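Local coordinates for protein tyrosine--tRNA ligase (PDB 2CYC) that probably catalyses the two-step attachment of tyrosine to its cognate tRNA, first activating the amino acid with ATP, at residues P14-L24 and K217-L225. Numbering follows the deposited sequence.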
ATOM      1  N   PRO A  14     -12.817  31.797   0.342  1.00 19.71           N
ATOM      2  CA  PRO A  14     -11.418  31.518   0.686  1.00 17.44           C
ATOM      3  C   PRO A  14     -10.539  30.724  -0.291  1.00 17.08           C
ATOM      4  O   PRO A  14      -9.471  30.255   0.094  1.00 17.11           O
ATOM      5  CB  PRO A  14     -11.544  30.827   2.041  1.00 18.29           C
ATOM      6  CG  PRO A  14     -12.781  29.988   1.836  1.00 21.81           C
ATOM      7  CD  PRO A  14     -13.732  30.966   1.147  1.00 19.33           C
ATOM      8  N   THR A  15     -10.967  30.552  -1.534  1.00 16.22           N
ATOM      9  CA  THR A  15     -10.117  29.830  -2.478  1.00 21.51           C
ATOM     10  C   THR A  15      -8.766  30.547  -2.534  1.00 22.91           C
ATOM     11  O   THR A  15      -8.713  31.776  -2.595  1.00 25.72           O
ATOM     12  CB  THR A  15     -10.695  29.832  -3.901  1.00 17.47           C
ATOM     13  OG1 THR A  15     -11.882  29.035  -3.937  1.00 19.11           O
ATOM     14  CG2 THR A  15      -9.671  29.279  -4.891  1.00 14.36           C
ATOM     15  N   GLU A  16      -7.684  29.782  -2.514  1.00 22.42           N
ATOM     16  CA  GLU A  16      -6.351  30.363  -2.579  1.00 22.02           C
ATOM     17  C   GLU A  16      -5.636  29.928  -3.853  1.00 23.01           C
ATOM     18  O   GLU A  16      -4.816  30.658  -4.402  1.00 20.26           O
ATOM     19  CB  GLU A  16      -5.525  29.941  -1.355  1.00 22.39           C
ATOM     20  CG  GLU A  16      -4.054  30.350  -1.434  1.00 28.97           C
ATOM     21  CD  GLU A  16      -3.279  30.045  -0.157  1.00 39.28           C
ATOM     22  OE1 GLU A  16      -2.028  30.054  -0.207  1.00 40.60           O
ATOM     23  OE2 GLU A  16      -3.912  29.804   0.896  1.00 39.47           O
ATOM     24  N   GLU A  17      -5.959  28.736  -4.330  1.00 20.80           N
ATOM     25  CA  GLU A  17      -5.314  28.221  -5.523  1.00 21.64           C
ATOM     26  C   GLU A  17      -6.226  27.274  -6.293  1.00 20.19           C
ATOM     27  O   GLU A  17      -6.977  26.500  -5.698  1.00 17.21           O
ATOM     28  CB  GLU A  17      -4.024  27.471  -5.131  1.00 15.72           C
ATOM     29  CG  GLU A  17      -3.259  26.833  -6.299  1.00 17.32           C
ATOM     30  CD  GLU A  17      -2.071  25.977  -5.849  1.00 19.46           C
ATOM     31  OE1 GLU A  17      -0.975  26.159  -6.408  1.00 26.40           O
ATOM     32  OE2 GLU A  17      -2.224  25.108  -4.954  1.00 17.41           O
ATOM     33  N   VAL A  18      -6.146  27.342  -7.617  1.00 18.41           N
ATOM     34  CA  VAL A  18      -6.905  26.443  -8.470  1.00 21.68           C
ATOM     35  C   VAL A  18      -5.959  25.881  -9.519  1.00 23.44           C
ATOM     36  O   VAL A  18      -5.299  26.641 -10.230  1.00 22.20           O
ATOM     37  CB  VAL A  18      -8.068  27.153  -9.197  1.00 20.81           C
ATOM     38  CG1 VAL A  18      -8.753  26.166 -10.166  1.00 18.61           C
ATOM     39  CG2 VAL A  18      -9.077  27.656  -8.190  1.00 15.35           C
ATOM     40  N   LEU A  19      -5.866  24.554  -9.587  1.00 18.29           N
ATOM     41  CA  LEU A  19      -5.029  23.895 -10.588  1.00 21.13           C
ATOM     42  C   LEU A  19      -5.963  23.115 -11.522  1.00 19.89           C
ATOM     43  O   LEU A  19      -6.368  22.000 -11.184  1.00 19.51           O
ATOM     44  CB  LEU A  19      -4.052  22.910  -9.927  1.00 18.03           C
ATOM     45  CG  LEU A  19      -3.140  23.453  -8.824  1.00 21.05           C
ATOM     46  CD1 LEU A  19      -2.380  22.316  -8.157  1.00 15.63           C
ATOM     47  CD2 LEU A  19      -2.184  24.477  -9.423  1.00 13.90           C
ATOM     48  N   THR A  20      -6.354  23.692 -12.661  1.00 21.29           N
ATOM     49  CA  THR A  20      -5.965  25.034 -13.108  1.00 21.89           C
ATOM     50  C   THR A  20      -7.253  25.699 -13.608  1.00 23.99           C
ATOM     51  O   THR A  20      -8.241  25.015 -13.913  1.00 16.09           O
ATOM     52  CB  THR A  20      -4.992  24.998 -14.318  1.00 24.32           C
ATOM     53  OG1 THR A  20      -5.673  24.441 -15.451  1.00 26.40           O
ATOM     54  CG2 THR A  20      -3.745  24.161 -14.011  1.00 18.73           C
ATOM     55  N   VAL A  21      -7.243  27.023 -13.715  1.00 19.61           N
ATOM     56  CA  VAL A  21      -8.423  27.733 -14.190  1.00 22.00           C
ATOM     57  C   VAL A  21      -8.755  27.310 -15.616  1.00 21.45           C
ATOM     58  O   VAL A  21      -9.926  27.171 -15.984  1.00 22.31           O
ATOM     59  CB  VAL A  21      -8.215  29.258 -14.136  1.00 27.68           C
ATOM     60  CG1 VAL A  21      -9.415  29.971 -14.751  1.00 28.00           C
ATOM     61  CG2 VAL A  21      -8.048  29.693 -12.683  1.00 31.64           C
ATOM     62  N   GLU A  22      -7.720  27.085 -16.416  1.00 18.91           N
ATOM     63  CA  GLU A  22      -7.921  26.659 -17.789  1.00 22.61           C
ATOM     64  C   GLU A  22      -8.633  25.302 -17.857  1.00 22.58           C
ATOM     65  O   GLU A  22      -9.552  25.120 -18.654  1.00 19.59           O
ATOM     66  CB  GLU A  22      -6.580  26.570 -18.516  1.00 23.22           C
ATOM     67  CG  GLU A  22      -6.680  25.892 -19.873  1.00 22.74           C
ATOM     68  CD  GLU A  22      -5.332  25.753 -20.570  1.00 31.15           C
ATOM     69  OE1 GLU A  22      -5.271  25.040 -21.591  1.00 30.54           O
ATOM     70  OE2 GLU A  22      -4.338  26.353 -20.100  1.00 32.99           O
ATOM     71  N   ASN A  23      -8.216  24.346 -17.027  1.00 20.25           N
ATOM     72  CA  ASN A  23      -8.854  23.033 -17.062  1.00 22.28           C
ATOM     73  C   ASN A  23     -10.280  23.124 -16.517  1.00 19.21           C
ATOM     74  O   ASN A  23     -11.188  22.439 -16.997  1.00 21.33           O
ATOM     75  CB  ASN A  23      -8.047  22.003 -16.262  1.00 21.30           C
ATOM     76  CG  ASN A  23      -8.573  20.583 -16.455  1.00 29.71           C
ATOM     77  OD1 ASN A  23      -8.603  19.780 -15.519  1.00 27.61           O
ATOM     78  ND2 ASN A  23      -8.984  20.269 -17.679  1.00 21.81           N
ATOM     79  N   LEU A  24     -10.477  23.986 -15.523  1.00 18.51           N
ATOM     80  CA  LEU A  24     -11.795  24.181 -14.929  1.00 19.16           C
ATOM     81  C   LEU A  24     -12.765  24.679 -15.992  1.00 22.00           C
ATOM     82  O   LEU A  24     -13.884  24.176 -16.122  1.00 22.74           O
ATOM     83  CB  LEU A  24     -11.712  25.204 -13.786  1.00 17.51           C
ATOM     84  CG  LEU A  24     -13.038  25.674 -13.174  1.00 24.91           C
ATOM     85  CD1 LEU A  24     -13.708  24.529 -12.404  1.00 17.66           C
ATOM     86  CD2 LEU A  24     -12.768  26.860 -12.250  1.00 19.75           C
ATOM     87  N   LYS A 217      -8.408  15.316 -16.290  1.00 21.24           N
ATOM     88  CA  LYS A 217      -7.591  15.580 -15.122  1.00 24.96           C
ATOM     89  C   LYS A 217      -8.521  16.316 -14.167  1.00 21.26           C
ATOM     90  O   LYS A 217      -9.213  17.252 -14.562  1.00 20.61           O
ATOM     91  CB  LYS A 217      -6.403  16.482 -15.468  1.00 19.50           C
ATOM     92  CG  LYS A 217      -5.356  15.799 -16.332  1.00 29.05           C
ATOM     93  CD  LYS A 217      -4.193  16.719 -16.657  1.00 31.12           C
ATOM     94  CE  LYS A 217      -3.201  16.008 -17.578  1.00 46.32           C
ATOM     95  NZ  LYS A 217      -1.990  16.818 -17.887  1.00 50.73           N
ATOM     96  N   PRO A 218      -8.576  15.886 -12.907  1.00 21.36           N
ATOM     97  CA  PRO A 218      -9.467  16.609 -12.003  1.00 20.96           C
ATOM     98  C   PRO A 218      -8.891  17.996 -11.742  1.00 20.76           C
ATOM     99  O   PRO A 218      -7.685  18.210 -11.880  1.00 20.72           O
ATOM    100  CB  PRO A 218      -9.452  15.748 -10.741  1.00 18.85           C
ATOM    101  CG  PRO A 218      -8.053  15.161 -10.762  1.00 22.89           C
ATOM    102  CD  PRO A 218      -7.905  14.769 -12.219  1.00 20.93           C
ATOM    103  N   VAL A 219      -9.765  18.924 -11.376  1.00 17.01           N
ATOM    104  CA  VAL A 219      -9.380  20.286 -11.046  1.00 20.99           C
ATOM    105  C   VAL A 219      -9.202  20.329  -9.526  1.00 22.05           C
ATOM    106  O   VAL A 219     -10.072  19.873  -8.784  1.00 21.27           O
ATOM    107  CB  VAL A 219     -10.492  21.287 -11.445  1.00 17.39           C
ATOM    108  CG1 VAL A 219     -10.189  22.664 -10.882  1.00 18.47           C
ATOM    109  CG2 VAL A 219     -10.609  21.355 -12.964  1.00 16.21           C
ATOM    110  N   ALA A 220      -8.076  20.863  -9.070  1.00 17.45           N
ATOM    111  CA  ALA A 220      -7.807  20.979  -7.640  1.00 17.63           C
ATOM    112  C   ALA A 220      -8.161  22.392  -7.185  1.00 18.74           C
ATOM    113  O   ALA A 220      -7.761  23.370  -7.821  1.00 18.23           O
ATOM    114  CB  ALA A 220      -6.328  20.696  -7.357  1.00 20.22           C
ATOM    115  N   VAL A 221      -8.928  22.503  -6.102  1.00 15.51           N
ATOM    116  CA  VAL A 221      -9.309  23.813  -5.573  1.00 13.03           C
ATOM    117  C   VAL A 221      -8.931  23.816  -4.099  1.00 16.97           C
ATOM    118  O   VAL A 221      -9.468  23.040  -3.299  1.00 15.35           O
ATOM    119  CB  VAL A 221     -10.839  24.096  -5.761  1.00 13.78           C
ATOM    120  CG1 VAL A 221     -11.175  25.533  -5.321  1.00 11.17           C
ATOM    121  CG2 VAL A 221     -11.213  23.924  -7.240  1.00 13.41           C
ATOM    122  N   HIS A 222      -7.998  24.699  -3.750  1.00 12.90           N
ATOM    123  CA  HIS A 222      -7.475  24.778  -2.391  1.00 14.58           C
ATOM    124  C   HIS A 222      -7.878  26.045  -1.674  1.00 18.35           C
ATOM    125  O   HIS A 222      -7.762  27.151  -2.216  1.00 16.43           O
ATOM    126  CB  HIS A 222      -5.948  24.658  -2.441  1.00 14.73           C
ATOM    127  CG  HIS A 222      -5.477  23.436  -3.166  1.00 19.17           C
ATOM    128  ND1 HIS A 222      -4.491  23.472  -4.131  1.00 21.12           N
ATOM    129  CD2 HIS A 222      -5.920  22.155  -3.129  1.00 16.39           C
ATOM    130  CE1 HIS A 222      -4.354  22.268  -4.661  1.00 12.53           C
ATOM    131  NE2 HIS A 222      -5.210  21.452  -4.071  1.00 18.42           N
ATOM    132  N   HIS A 223      -8.359  25.897  -0.445  1.00 15.79           N
ATOM    133  CA  HIS A 223      -8.761  27.082   0.273  1.00 21.15           C
ATOM    134  C   HIS A 223      -7.731  27.484   1.295  1.00 17.08           C
ATOM    135  O   HIS A 223      -6.927  26.671   1.737  1.00 17.41           O
ATOM    136  CB  HIS A 223     -10.139  26.906   0.925  1.00 19.98           C
ATOM    137  CG  HIS A 223     -10.220  25.797   1.924  1.00 19.93           C
ATOM    138  ND1 HIS A 223     -11.088  24.733   1.778  1.00 19.09           N
ATOM    139  CD2 HIS A 223      -9.618  25.633   3.127  1.00 16.51           C
ATOM    140  CE1 HIS A 223     -11.020  23.964   2.852  1.00 18.97           C
ATOM    141  NE2 HIS A 223     -10.138  24.489   3.685  1.00 19.56           N
ATOM    142  N   HIS A 224      -7.770  28.759   1.644  1.00 16.72           N
ATOM    143  CA  HIS A 224      -6.857  29.357   2.605  1.00 19.92           C
ATOM    144  C   HIS A 224      -6.924  28.665   3.970  1.00 21.86           C
ATOM    145  O   HIS A 224      -8.001  28.263   4.428  1.00 16.61           O
ATOM    146  CB  HIS A 224      -7.212  30.844   2.745  1.00 19.05           C
ATOM    147  CG  HIS A 224      -6.417  31.571   3.784  1.00 23.03           C
ATOM    148  ND1 HIS A 224      -5.111  31.963   3.585  1.00 21.20           N
ATOM    149  CD2 HIS A 224      -6.754  31.996   5.025  1.00 21.64           C
ATOM    150  CE1 HIS A 224      -4.678  32.603   4.658  1.00 19.51           C
ATOM    151  NE2 HIS A 224      -5.657  32.637   5.545  1.00 22.98           N
ATOM    152  N   LEU A 225      -5.769  28.515   4.611  1.00 17.64           N
ATOM    153  CA  LEU A 225      -5.721  27.907   5.936  1.00 19.16           C
ATOM    154  C   LEU A 225      -5.739  29.012   6.996  1.00 19.24           C
ATOM    155  O   LEU A 225      -4.799  29.794   7.098  1.00 20.71           O
ATOM    156  CB  LEU A 225      -4.450  27.069   6.087  1.00 20.55           C
ATOM    157  CG  LEU A 225      -4.221  25.927   5.091  1.00 21.17           C
ATOM    158  CD1 LEU A 225      -2.874  25.264   5.398  1.00 22.10           C
ATOM    159  CD2 LEU A 225      -5.359  24.907   5.194  1.00 17.37           C
TER
HETATM  160  O   HOH W   1      -3.182  28.934   3.357  1.00 20.69           O
HETATM  161  O   HOH W   2      -6.498  20.306 -13.197  1.00 17.41           O
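E17 and H222 are joined by two backbone bonds and one side-chain bond where strand 15-19 runs antiparallel to strand 219-223, the tightly knit part of the contact. H222 N gives a nearly straight bond to E17 O (2.8 Å), and H222 O accepts from both E16 N (2.6 Å) and E17 N (3.2 Å), the signature of a classic beta bulge. E17, with CG anti to its backbone N (chi1 178°) and an extended chain, brings its carboxylate to the edge of the imidazole. H222 ND1 donates to E17 OE2 on the anti side (2.9 Å), the two planes 61° apart; R191 forms a salt bridge with the same oxygen, and H222 NE2 is hydrogen-bonded to H194 ND1. A leucine here has no ring N-H, and would probably leave E17 OE2 to R191 without the imidazole bond and H194 ND1 without this hydrogen bond. CD1 of L19 meets the ring edge at CE1 (4.0 Å). On the apolar face V18 CG2 lies alongside V221 CG1, which T15 crosses at an angle, and helix 3-11 covers V18 and V221. Beyond the strand, V219 CG2 packs against L24 CA (3.6 Å) in helix 21-30. The solvent side is looser: exposed E16 OE2 reaches L225 N through a water. H224 is held by a D291 hydrogen bond and a Y295 stack. Strand 214-223 also pairs in parallel with strand 183-187, so strand 15-19 adds an antiparallel edge to the parallel Rossmann-type sheet of a class I synthetase.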